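Local atomic coordinates of beta-glucoside phosphorylase BglX (PDB entry 5VQE), a protein that probably cleaves beta-glucosides by transferring the glucosyl unit to phosphate, as a phosphorylase of glycoside hydrolase family 3. Residues G336-T339 against H340-D344; E345-A348 against R349-M353; A431-F434 against K435-E439. All coordinates share one frame; numbering follows the deposited sequence.

All three contacts join residues a few positions apart, and they sample the start of one helix and two helix interiors. Contacts 1 and 2 follow one another on helix 340-356 with their centres about 14 Å apart: the first caps the helix, the second continues it into the protein. The salt bridge from R342 to E345 ties one to the next. Contact 3 lies in helix 429-441 across the centre of the chain, about 59 Å from contact 1 and about 52 Å from contact 2 between centres. The 2-deoxy-2-fluoroglucose pocket, to which D288 and H194 belong, includes none of their residues.

Contact 1 of 3, residues G336-T339 against H340-D344; sequences GLLT and HERLD
T339 is the N-cap of helix 340-356, and its side chain and carbonyl both take bonds from the first turn. Hydroxyl OG1 accepts from the backbone N of R342 at 3.0 Å, while T339 O accepts the N-H of L343 at 2.9 Å. The torsion chi1 of 68° leaves OG1 flanked by its own N and C, facing the start of the helix. OG1 also lies 3.1 Å from R342 CB, so the cap is snug against the base of that side chain. On the buried side L338 pushes CD1 to within 4.0 Å of R342 CG, and its CD2 is 4.4 Å from L343 CD1. Helices 30-36 and 301-310 supply further apolar neighbours to L338. R342 then bends away at chi2 toward I309 O and D314, its guanidinium being held by these partners and by E345.

The outer side is looser. H340 and E341 are exposed, and the H340 side chain leaves the cap, approaching it chiefly through CB, close to T339 C. E341 folds back at chi2, which brings its OE1 to 3.7 Å from T339 CB.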
ATOM      1  N   GLY A 336     -23.761  11.349 -24.108  1.00 20.95           N
ATOM      2  CA  GLY A 336     -23.287  12.600 -23.542  1.00 23.60           C
ATOM      3  C   GLY A 336     -22.948  12.597 -22.061  1.00 22.29           C
ATOM      4  O   GLY A 336     -22.649  13.665 -21.517  1.00 22.75           O
ATOM      5  N   LEU A 337     -23.001  11.452 -21.378  1.00 15.80           N
ATOM      6  CA  LEU A 337     -22.444  11.405 -20.027  1.00 19.38           C
ATOM      7  C   LEU A 337     -20.943  11.637 -20.050  1.00 18.72           C
ATOM      8  O   LEU A 337     -20.371  12.165 -19.087  1.00 18.32           O
ATOM      9  CB  LEU A 337     -22.750  10.062 -19.365  1.00 19.01           C
ATOM     10  CG  LEU A 337     -24.017   9.986 -18.517  1.00 25.60           C
ATOM     11  CD1 LEU A 337     -25.196  10.688 -19.166  1.00 36.08           C
ATOM     12  CD2 LEU A 337     -24.338   8.528 -18.272  1.00 20.66           C
ATOM     13  N   LEU A 338     -20.292  11.235 -21.132  1.00 14.06           N
ATOM     14  CA  LEU A 338     -18.879  11.486 -21.362  1.00 15.36           C
ATOM     15  C   LEU A 338     -18.760  12.190 -22.702  1.00 15.11           C
ATOM     16  O   LEU A 338     -19.293  11.705 -23.705  1.00 14.03           O
ATOM     17  CB  LEU A 338     -18.083  10.180 -21.372  1.00 16.30           C
ATOM     18  CG  LEU A 338     -16.631  10.254 -21.856  1.00 11.11           C
ATOM     19  CD1 LEU A 338     -15.800  11.128 -20.941  1.00 13.51           C
ATOM     20  CD2 LEU A 338     -16.034   8.868 -21.942  1.00 14.35           C
ATOM     21  N   THR A 339     -18.093  13.331 -22.719  1.00 13.92           N
ATOM     22  CA  THR A 339     -17.944  14.063 -23.967  1.00 18.67           C
ATOM     23  C   THR A 339     -16.760  13.530 -24.764  1.00 22.69           C
ATOM     24  O   THR A 339     -15.786  13.009 -24.209  1.00 17.10           O
ATOM     25  CB  THR A 339     -17.763  15.558 -23.702  1.00 18.58           C
ATOM     26  OG1 THR A 339     -16.504  15.784 -23.068  1.00 18.56           O
ATOM     27  CG2 THR A 339     -18.882  16.082 -22.812  1.00 20.94           C
ATOM     28  N   HIS A 340     -16.869  13.643 -26.088  1.00 15.56           N
ATOM     29  CA  HIS A 340     -15.764  13.268 -26.963  1.00 19.79           C
ATOM     30  C   HIS A 340     -14.532  14.107 -26.684  1.00 18.59           C
ATOM     31  O   HIS A 340     -13.403  13.640 -26.875  1.00 20.94           O
ATOM     32  CB  HIS A 340     -16.173  13.424 -28.429  1.00 17.48           C
ATOM     33  CG  HIS A 340     -17.146  12.389 -28.891  1.00 13.98           C
ATOM     34  ND1 HIS A 340     -16.761  11.278 -29.609  1.00 19.90           N
ATOM     35  CD2 HIS A 340     -18.482  12.285 -28.720  1.00 17.71           C
ATOM     36  CE1 HIS A 340     -17.823  10.538 -29.870  1.00 18.88           C
ATOM     37  NE2 HIS A 340     -18.880  11.126 -29.341  1.00 21.10           N
ATOM     38  N   GLU A 341     -14.730  15.346 -26.236  1.00 17.49           N
ATOM     39  CA  GLU A 341     -13.607  16.237 -25.985  1.00 19.80           C
ATOM     40  C   GLU A 341     -12.869  15.838 -24.710  1.00 17.67           C
ATOM     41  O   GLU A 341     -11.634  15.883 -24.649  1.00 18.29           O
ATOM     42  CB  GLU A 341     -14.117  17.677 -25.914  1.00 25.33           C
ATOM     43  CG  GLU A 341     -14.606  18.235 -27.271  1.00 26.98           C
ATOM     44  CD  GLU A 341     -16.040  17.828 -27.661  1.00 26.91           C
ATOM     45  OE1 GLU A 341     -16.777  17.230 -26.840  1.00 21.17           O
ATOM     46  OE2 GLU A 341     -16.430  18.119 -28.812  1.00 22.71           O
ATOM     47  N   ARG A 342     -13.612  15.413 -23.692  1.00 16.45           N
ATOM     48  CA  ARG A 342     -12.991  14.919 -22.472  1.00 18.44           C
ATOM     49  C   ARG A 342     -12.354  13.546 -22.691  1.00 15.19           C
ATOM     50  O   ARG A 342     -11.304  13.240 -22.113  1.00 13.27           O
ATOM     51  CB  ARG A 342     -14.041  14.884 -21.370  1.00 19.85           C
ATOM     52  CG  ARG A 342     -13.585  14.314 -20.063  1.00 18.96           C
ATOM     53  CD  ARG A 342     -12.527  15.127 -19.341  1.00 19.67           C
ATOM     54  NE  ARG A 342     -11.858  14.208 -18.430  1.00 13.29           N
ATOM     55  CZ  ARG A 342     -10.548  14.037 -18.314  1.00 14.65           C
ATOM     56  NH1 ARG A 342      -9.693  14.778 -18.999  1.00 13.87           N
ATOM     57  NH2 ARG A 342     -10.092  13.122 -17.469  1.00 17.88           N
ATOM     58  N   LEU A 343     -12.974  12.702 -23.518  1.00 15.65           N
ATOM     59  CA  LEU A 343     -12.354  11.429 -23.872  1.00 18.74           C
ATOM     60  C   LEU A 343     -10.977  11.647 -24.485  1.00 15.96           C
ATOM     61  O   LEU A 343     -10.000  10.991 -24.103  1.00 13.47           O
ATOM     62  CB  LEU A 343     -13.253  10.659 -24.839  1.00 17.67           C
ATOM     63  CG  LEU A 343     -12.677   9.364 -25.407  1.00 16.45           C
ATOM     64  CD1 LEU A 343     -12.383   8.376 -24.289  1.00 12.64           C
ATOM     65  CD2 LEU A 343     -13.642   8.751 -26.410  1.00 17.36           C
ATOM     66  N   ASP A 344     -10.876  12.574 -25.441  1.00 16.33           N
ATOM     67  CA  ASP A 344      -9.596  12.818 -26.097  1.00 16.82           C
ATOM     68  C   ASP A 344      -8.563  13.352 -25.119  1.00 14.86           C
ATOM     69  O   ASP A 344      -7.371  13.058 -25.254  1.00 14.86           O
ATOM     70  CB  ASP A 344      -9.771  13.799 -27.259  1.00 14.94           C
ATOM     71  CG  ASP A 344     -10.377  13.151 -28.482  1.00 18.02           C
ATOM     72  OD1 ASP A 344     -10.496  11.912 -28.505  1.00 19.19           O
ATOM     73  OD2 ASP A 344     -10.736  13.879 -29.430  1.00 21.48           O
TER

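Contact 2 of 3, residues E345-A348 against R349-M353; sequences EAVA and RILGM
V347 places CG1 anti to its backbone N (chi1 172°), whereas L351 turns CG anti to its carbonyl carbon (chi1 -66°), and these two choices let the side chains run alongside each other in the same direction, one turn apart on helix 340-356. Their branches meet at V347 CG1 and L351 CD1, 3.7 Å apart. Beneath them the backbone bond from L351 N to V347 O has an N-H...O angle of 175°. Helix 15-27 packs on this pair, with L25 on V347 and W20, V21 and T24 on L351, and helix 30-36 joins it, all within the N-terminal domain of the TIM-barrel clan. I350 packs by a different route: its CG1 comes within 3.3 Å of A346 O, so the branch lies against the backbone of the preceding turn.

Toward the other side, R349 stretches from CG to NE and brings its guanidinium near E345, yet E345 OE2 and R349 NH1 remain 4.4 Å apart, beyond a salt bridge. Two waters bridge the gap, each lying in the guanidinium plane at its edge and accepting from R349 NH1. One donates weakly to E345 O and the other weakly to E345 OE2. R349 NH2 is bonded to N282, and E345 OE1 pairs with R342. R276 brings a like charge close to R349 NH1. The chemistry thus implies a water-mediated link between E345 and R349, in which the carboxylate near R349 probably offsets part of the repulsion between R349 and R276.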
ATOM      1  N   GLU A 345      -8.998  14.130 -24.132  1.00 12.67           N
ATOM      2  CA  GLU A 345      -8.065  14.712 -23.177  1.00 16.82           C
ATOM      3  C   GLU A 345      -7.554  13.659 -22.204  1.00 11.42           C
ATOM      4  O   GLU A 345      -6.374  13.654 -21.838  1.00 12.66           O
ATOM      5  CB  GLU A 345      -8.754  15.859 -22.441  1.00 12.55           C
ATOM      6  CG  GLU A 345      -7.848  16.680 -21.556  1.00 17.84           C
ATOM      7  CD  GLU A 345      -8.605  17.757 -20.813  1.00 22.21           C
ATOM      8  OE1 GLU A 345      -9.701  17.458 -20.283  1.00 20.60           O
ATOM      9  OE2 GLU A 345      -8.114  18.904 -20.769  1.00 26.75           O
ATOM     10  N   ALA A 346      -8.425  12.744 -21.787  1.00 13.75           N
ATOM     11  CA  ALA A 346      -7.986  11.642 -20.940  1.00 14.31           C
ATOM     12  C   ALA A 346      -6.982  10.762 -21.672  1.00 13.42           C
ATOM     13  O   ALA A 346      -5.918  10.431 -21.137  1.00 12.53           O
ATOM     14  CB  ALA A 346      -9.199  10.828 -20.489  1.00 12.82           C
ATOM     15  N   VAL A 347      -7.304  10.370 -22.906  1.00 13.75           N
ATOM     16  CA  VAL A 347      -6.412   9.499 -23.664  1.00 10.75           C
ATOM     17  C   VAL A 347      -5.097  10.197 -23.962  1.00 12.45           C
ATOM     18  O   VAL A 347      -4.041   9.556 -23.991  1.00 14.17           O
ATOM     19  CB  VAL A 347      -7.111   9.023 -24.951  1.00 13.11           C
ATOM     20  CG1 VAL A 347      -6.140   8.278 -25.844  1.00 15.12           C
ATOM     21  CG2 VAL A 347      -8.276   8.139 -24.592  1.00 13.36           C
ATOM     22  N   ALA A 348      -5.125  11.511 -24.186  1.00 10.51           N
ATOM     23  CA  ALA A 348      -3.880  12.234 -24.410  1.00 12.83           C
ATOM     24  C   ALA A 348      -2.954  12.115 -23.206  1.00 13.48           C
ATOM     25  O   ALA A 348      -1.737  11.959 -23.361  1.00 11.29           O
ATOM     26  CB  ALA A 348      -4.164  13.701 -24.719  1.00 12.73           C
ATOM     27  N   ARG A 349      -3.508  12.187 -21.994  1.00 10.65           N
ATOM     28  CA  ARG A 349      -2.666  12.080 -20.808  1.00 10.06           C
ATOM     29  C   ARG A 349      -2.181  10.651 -20.594  1.00 11.76           C
ATOM     30  O   ARG A 349      -1.094  10.447 -20.043  1.00 10.85           O
ATOM     31  CB  ARG A 349      -3.420  12.585 -19.576  1.00 13.76           C
ATOM     32  CG  ARG A 349      -3.272  14.077 -19.344  1.00 12.44           C
ATOM     33  CD  ARG A 349      -3.654  14.458 -17.929  1.00 14.13           C
ATOM     34  NE  ARG A 349      -3.299  15.842 -17.611  1.00 14.98           N
ATOM     35  CZ  ARG A 349      -4.131  16.881 -17.687  1.00 16.18           C
ATOM     36  NH1 ARG A 349      -5.381  16.723 -18.086  1.00 14.77           N
ATOM     37  NH2 ARG A 349      -3.706  18.092 -17.365  1.00 13.05           N
ATOM     38  N   ILE A 350      -2.961   9.660 -21.024  1.00 10.65           N
ATOM     39  CA  ILE A 350      -2.524   8.267 -20.960  1.00 11.09           C
ATOM     40  C   ILE A 350      -1.387   8.022 -21.942  1.00 13.59           C
ATOM     41  O   ILE A 350      -0.322   7.508 -21.583  1.00 11.17           O
ATOM     42  CB  ILE A 350      -3.711   7.330 -21.248  1.00 10.80           C
ATOM     43  CG1 ILE A 350      -4.795   7.510 -20.182  1.00 11.01           C
ATOM     44  CG2 ILE A 350      -3.247   5.890 -21.320  1.00 11.25           C
ATOM     45  CD1 ILE A 350      -6.096   6.850 -20.522  1.00 10.87           C
ATOM     46  N   LEU A 351      -1.608   8.366 -23.207  1.00 10.98           N
ATOM     47  CA  LEU A 351      -0.565   8.209 -24.208  1.00 13.16           C
ATOM     48  C   LEU A 351       0.671   9.017 -23.857  1.00 12.08           C
ATOM     49  O   LEU A 351       1.791   8.585 -24.142  1.00 15.56           O
ATOM     50  CB  LEU A 351      -1.098   8.630 -25.569  1.00 12.96           C
ATOM     51  CG  LEU A 351      -2.199   7.745 -26.130  1.00 13.26           C
ATOM     52  CD1 LEU A 351      -2.817   8.401 -27.356  1.00 16.24           C
ATOM     53  CD2 LEU A 351      -1.644   6.387 -26.467  1.00 16.19           C
ATOM     54  N   GLY A 352       0.493  10.181 -23.231  1.00 11.81           N
ATOM     55  CA  GLY A 352       1.642  10.993 -22.875  1.00 13.01           C
ATOM     56  C   GLY A 352       2.551  10.319 -21.866  1.00 10.80           C
ATOM     57  O   GLY A 352       3.772  10.494 -21.902  1.00 12.73           O
ATOM     58  N   MET A 353       1.975   9.549 -20.940  1.00 11.08           N
ATOM     59  CA  MET A 353       2.823   8.837 -19.990  1.00 10.48           C
ATOM     60  C   MET A 353       3.534   7.675 -20.669  1.00 12.84           C
ATOM     61  O   MET A 353       4.672   7.350 -20.314  1.00 13.25           O
ATOM     62  CB  MET A 353       1.999   8.356 -18.790  1.00 11.29           C
ATOM     63  CG  MET A 353       1.732   9.457 -17.760  1.00 14.45           C
ATOM     64  SD  MET A 353       3.248   9.993 -16.941  1.00 14.01           S
ATOM     65  CE  MET A 353       2.814  11.619 -16.296  1.00 13.38           C
TER
HETATM   66  O   HOH W   1      -6.666  14.437 -19.158  1.00 10.30           O
HETATM   67  O   HOH W   2      -6.927  19.054 -17.898  1.00 23.28           O

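Contact 3 of 3, residues A431-F434 against K435-E439; sequences ARLF and KGLLE
Helix 429-441 is the crossover of a beta-alpha-beta unit, linking the parallel strands 412-419 and 444-447, and the turns from A431 to E439 carry an apolar side against the sheet and helix 534-544. On the sheet-facing side F434 and L438 meet: L438 CD1 reaches F434 CE2 at 3.6 Å, and L438 CG stands over one face of the ring, 4.2 Å above its plane and offset toward the rim. The ring gets there because F434 CG is anti to the backbone N (chi1 -178°), while L438 CG takes the other course, anti to the carbonyl carbon. A leucine pair, L433 and L437, crosses at a slant, with L433 CG 4.0 Å from L437 CD1. L437 CG also rests 3.4 Å from L433 O, the carbonyl that accepts the N-H of L437.

The backbone bonds run i to i+4 without a break, from K435 N bonding to A431 O through L438 N bonding to F434 O. K435 CB sits over the preceding turn, close to A431 O and R432 O. The lysine chain runs extended until a bend at chi4 (-69°) delivers NZ to E439 OE2 at 2.9 Å, a salt bridge in which NZ comes to OE2 from above the carboxylate plane. NZ also donates to V445 O, and the lysine makes a cation-pi contact with W447. Around the helix, L415 of strand 412-419 and I471 of strand 469-475 lie against F434, V445 of strand 444-447 against L438, and I541 of helix 534-544 against F434, L437 and L438.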
ATOM      1  N   ALA A 431       7.030 -16.609  12.984  1.00 17.97           N
ATOM      2  CA  ALA A 431       6.988 -16.934  14.406  1.00 20.48           C
ATOM      3  C   ALA A 431       7.721 -18.238  14.694  1.00 18.12           C
ATOM      4  O   ALA A 431       8.329 -18.377  15.760  1.00 21.39           O
ATOM      5  CB  ALA A 431       5.545 -17.013  14.900  1.00 17.14           C
ATOM      6  N   ARG A 432       7.667 -19.202  13.766  1.00 18.07           N
ATOM      7  CA  ARG A 432       8.482 -20.409  13.899  1.00 20.73           C
ATOM      8  C   ARG A 432       9.963 -20.054  13.915  1.00 19.56           C
ATOM      9  O   ARG A 432      10.727 -20.547  14.754  1.00 22.57           O
ATOM     10  CB  ARG A 432       8.191 -21.382  12.756  1.00 21.81           C
ATOM     11  CG  ARG A 432       6.840 -22.080  12.818  1.00 21.74           C
ATOM     12  CD  ARG A 432       6.785 -23.211  11.782  1.00 29.30           C
ATOM     13  NE  ARG A 432       5.458 -23.810  11.656  1.00 32.46           N
ATOM     14  CZ  ARG A 432       4.964 -24.750  12.461  1.00 33.55           C
ATOM     15  NH1 ARG A 432       5.677 -25.215  13.482  1.00 31.89           N
ATOM     16  NH2 ARG A 432       3.744 -25.227  12.245  1.00 27.14           N
ATOM     17  N   LEU A 433      10.387 -19.190  12.991  1.00 20.48           N
ATOM     18  CA  LEU A 433      11.773 -18.734  12.993  1.00 19.40           C
ATOM     19  C   LEU A 433      12.128 -18.105  14.330  1.00 21.37           C
ATOM     20  O   LEU A 433      13.144 -18.456  14.947  1.00 18.25           O
ATOM     21  CB  LEU A 433      12.002 -17.739  11.851  1.00 21.75           C
ATOM     22  CG  LEU A 433      13.408 -17.122  11.816  1.00 21.85           C
ATOM     23  CD1 LEU A 433      14.468 -18.198  11.560  1.00 24.17           C
ATOM     24  CD2 LEU A 433      13.493 -16.006  10.782  1.00 25.17           C
ATOM     25  N   PHE A 434      11.298 -17.166  14.793  1.00 16.95           N
ATOM     26  CA  PHE A 434      11.532 -16.511  16.075  1.00 18.10           C
ATOM     27  C   PHE A 434      11.653 -17.540  17.192  1.00 18.79           C
ATOM     28  O   PHE A 434      12.559 -17.462  18.030  1.00 18.52           O
ATOM     29  CB  PHE A 434      10.397 -15.515  16.356  1.00 16.23           C
ATOM     30  CG  PHE A 434      10.561 -14.733  17.631  1.00 17.71           C
ATOM     31  CD1 PHE A 434      11.479 -13.700  17.716  1.00 17.23           C
ATOM     32  CD2 PHE A 434       9.767 -15.006  18.735  1.00 16.96           C
ATOM     33  CE1 PHE A 434      11.620 -12.969  18.875  1.00 17.14           C
ATOM     34  CE2 PHE A 434       9.908 -14.290  19.896  1.00 15.68           C
ATOM     35  CZ  PHE A 434      10.838 -13.260  19.972  1.00 15.39           C
ATOM     36  N   LYS A 435      10.753 -18.527  17.212  1.00 20.45           N
ATOM     37  CA  LYS A 435      10.836 -19.582  18.217  1.00 19.66           C
ATOM     38  C   LYS A 435      12.184 -20.291  18.142  1.00 18.39           C
ATOM     39  O   LYS A 435      12.870 -20.459  19.156  1.00 18.30           O
ATOM     40  CB  LYS A 435       9.689 -20.579  18.032  1.00 18.84           C
ATOM     41  CG  LYS A 435       9.622 -21.687  19.094  1.00 17.75           C
ATOM     42  CD  LYS A 435       8.343 -22.497  18.952  1.00 20.72           C
ATOM     43  CE  LYS A 435       8.161 -23.508  20.080  1.00 22.77           C
ATOM     44  NZ  LYS A 435       9.151 -24.626  20.011  1.00 22.12           N
ATOM     45  N   GLY A 436      12.585 -20.699  16.938  1.00 23.43           N
ATOM     46  CA  GLY A 436      13.858 -21.390  16.785  1.00 21.74           C
ATOM     47  C   GLY A 436      15.047 -20.557  17.225  1.00 20.77           C
ATOM     48  O   GLY A 436      15.993 -21.078  17.820  1.00 24.21           O
ATOM     49  N   LEU A 437      15.029 -19.256  16.925  1.00 18.45           N
ATOM     50  CA  LEU A 437      16.156 -18.410  17.292  1.00 18.81           C
ATOM     51  C   LEU A 437      16.243 -18.206  18.798  1.00 19.74           C
ATOM     52  O   LEU A 437      17.347 -18.085  19.332  1.00 21.58           O
ATOM     53  CB  LEU A 437      16.070 -17.060  16.569  1.00 20.58           C
ATOM     54  CG  LEU A 437      16.217 -17.105  15.045  1.00 17.34           C
ATOM     55  CD1 LEU A 437      16.112 -15.697  14.466  1.00 21.20           C
ATOM     56  CD2 LEU A 437      17.530 -17.758  14.612  1.00 21.21           C
ATOM     57  N   LEU A 438      15.106 -18.175  19.502  1.00 16.03           N
ATOM     58  CA  LEU A 438      15.152 -18.134  20.960  1.00 17.57           C
ATOM     59  C   LEU A 438      15.773 -19.408  21.508  1.00 17.35           C
ATOM     60  O   LEU A 438      16.589 -19.366  22.437  1.00 17.94           O
ATOM     61  CB  LEU A 438      13.746 -17.951  21.540  1.00 18.40           C
ATOM     62  CG  LEU A 438      13.111 -16.565  21.435  1.00 16.16           C
ATOM     63  CD1 LEU A 438      11.673 -16.618  21.939  1.00 18.27           C
ATOM     64  CD2 LEU A 438      13.902 -15.552  22.220  1.00 18.76           C
ATOM     65  N   GLU A 439      15.389 -20.550  20.944  1.00 15.45           N
ATOM     66  CA  GLU A 439      15.944 -21.820  21.384  1.00 22.90           C
ATOM     67  C   GLU A 439      17.451 -21.860  21.158  1.00 22.46           C
ATOM     68  O   GLU A 439      18.203 -22.335  22.017  1.00 22.92           O
ATOM     69  CB  GLU A 439      15.222 -22.956  20.658  1.00 21.60           C
ATOM     70  CG  GLU A 439      13.778 -23.128  21.152  1.00 21.67           C
ATOM     71  CD  GLU A 439      12.931 -24.018  20.271  1.00 22.54           C
ATOM     72  OE1 GLU A 439      13.213 -24.129  19.063  1.00 23.63           O
ATOM     73  OE2 GLU A 439      11.969 -24.618  20.795  1.00 26.28           O
TER